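Local coordinates for acyl-coenzyme A oxidase 1 (Yarrowia lipolytica, PDB 5Y9D), which oxidises saturated acyl-CoAs to trans-2-enoyl-CoAs with FAD as cofactor, passing the electrons to oxygen to give hydrogen peroxide in peroxisomal fatty acid beta-oxidation, at residues Ile504-Gly508 against Gln509-Arg513. Sequence-based numbering, arbitrary orientation.
Sequences ISQNG and QGTPR
Across the inside of a sharp bend, the side chain of Q506 reaches G510 and T511, a worked example of how one long polar residue can bridge a loop. Its chain bends at chi2 (-72°), which swings the amide inward until CD of Q506 stands 3.6 Å from O of G510. The same CD is 3.7 Å from OG1 of T511, the two side chains meeting at a slant. Replacing Q506 by alanine removes the whole amide, and would probably leave the G510 carbonyl and the T511 hydroxyl without this neighbour and the inside of the bend less filled.

The bend belongs to the surface loop that leads from helix 467-486 to helix 513-516, far from the flavin, with P512 as the N-cap residue. Two glycines shape it: G508 (phi 87°) and G510 (phi 93°) adopt backbone angles at which a CB would crowd the preceding carbonyl oxygen.

Van der Waals contact on the exposed flank comes from Q509, whose CG lies beside its own backbone N and whose chain bends again at chi2, bringing CD to 3.9 Å from C of G508. On the buried side, T511 packs against F521 of helix 519-544 and L617, while its backbone N hydrogen-bonds to D621.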
loop_
_atom_site.group_PDB
_atom_site.type_symbol
_atom_site.label_atom_id
_atom_site.label_comp_id
_atom_site.label_asym_id
_atom_site.label_seq_id
_atom_site.Cartn_x
_atom_site.Cartn_y
_atom_site.Cartn_z
ATOM N N ILE A 504 -27.732 0.542 26.400
ATOM C CA ILE A 504 -28.389 1.486 25.487
ATOM C C ILE A 504 -29.559 0.866 24.709
ATOM O O ILE A 504 -29.498 -0.276 24.292
ATOM C CB ILE A 504 -27.374 2.208 24.533
ATOM C CG1 ILE A 504 -27.283 1.571 23.138
ATOM C CG2 ILE A 504 -25.987 2.325 25.164
ATOM C CD1 ILE A 504 -28.076 2.299 22.062
ATOM N N SER A 505 -30.643 1.629 24.556
ATOM C CA SER A 505 -31.740 1.267 23.642
ATOM C C SER A 505 -32.263 2.526 22.970
ATOM O O SER A 505 -32.490 3.538 23.633
ATOM C CB SER A 505 -32.885 0.538 24.369
ATOM O OG SER A 505 -33.388 1.296 25.455
ATOM N N GLN A 506 -32.442 2.441 21.655
ATOM C CA GLN A 506 -32.872 3.562 20.807
ATOM C C GLN A 506 -34.277 3.301 20.244
ATOM O O GLN A 506 -34.475 2.353 19.476
ATOM C CB GLN A 506 -31.888 3.713 19.629
ATOM C CG GLN A 506 -30.896 4.866 19.740
ATOM C CD GLN A 506 -31.543 6.219 19.542
ATOM O OE1 GLN A 506 -31.145 7.198 20.162
ATOM N NE2 GLN A 506 -32.563 6.275 18.698
ATOM N N ASN A 507 -35.248 4.142 20.583
ATOM C CA ASN A 507 -36.573 4.010 19.972
ATOM C C ASN A 507 -36.706 4.770 18.637
ATOM O O ASN A 507 -37.811 5.009 18.150
ATOM C CB ASN A 507 -37.674 4.436 20.956
ATOM C CG ASN A 507 -38.963 3.623 20.788
ATOM O OD1 ASN A 507 -39.368 3.278 19.665
ATOM N ND2 ASN A 507 -39.613 3.306 21.911
ATOM N N GLY A 508 -35.574 5.140 18.044
ATOM C CA GLY A 508 -35.552 5.808 16.745
ATOM C C GLY A 508 -35.678 7.327 16.775
ATOM O O GLY A 508 -35.829 7.945 15.723
ATOM N N GLN A 509 -35.609 7.926 17.965
ATOM C CA GLN A 509 -35.749 9.376 18.123
ATOM C C GLN A 509 -34.407 10.130 18.125
ATOM O O GLN A 509 -34.381 11.339 18.381
ATOM C CB GLN A 509 -36.530 9.697 19.405
ATOM C CG GLN A 509 -37.866 8.954 19.548
ATOM C CD GLN A 509 -38.797 9.075 18.334
ATOM O OE1 GLN A 509 -38.834 10.101 17.646
ATOM N NE2 GLN A 509 -39.563 8.020 18.079
ATOM N N GLY A 510 -33.310 9.426 17.825
ATOM C CA GLY A 510 -31.971 10.031 17.734
ATOM C C GLY A 510 -31.167 9.961 19.022
ATOM O O GLY A 510 -31.714 9.794 20.103
ATOM N N THR A 511 -29.855 10.092 18.899
ATOM C CA THR A 511 -28.960 10.146 20.049
ATOM C C THR A 511 -28.462 11.601 20.175
ATOM O O THR A 511 -28.040 12.195 19.187
ATOM C CB THR A 511 -27.772 9.166 19.865
ATOM O OG1 THR A 511 -28.270 7.874 19.483
ATOM C CG2 THR A 511 -26.934 9.038 21.158
ATOM N N PRO A 512 -28.516 12.185 21.385
ATOM C CA PRO A 512 -28.102 13.582 21.493
ATOM C C PRO A 512 -26.595 13.744 21.408
ATOM O O PRO A 512 -25.848 12.765 21.484
ATOM C CB PRO A 512 -28.575 13.975 22.893
ATOM C CG PRO A 512 -28.483 12.705 23.677
ATOM C CD PRO A 512 -28.817 11.596 22.707
ATOM N N ARG A 513 -26.171 14.991 21.261
ATOM C CA ARG A 513 -24.760 15.362 21.240
ATOM C C ARG A 513 -23.991 14.966 22.519
ATOM O O ARG A 513 -22.855 14.503 22.432
ATOM C CB ARG A 513 -24.643 16.875 20.997
ATOM C CG ARG A 513 -23.324 17.508 21.425
ATOM C CD ARG A 513 -23.379 19.021 21.338
ATOM N NE ARG A 513 -23.255 19.456 19.952
ATOM C CZ ARG A 513 -22.100 19.675 19.323
ATOM N NH1 ARG A 513 -22.127 20.059 18.050
ATOM N NH2 ARG A 513 -20.921 19.523 19.948
#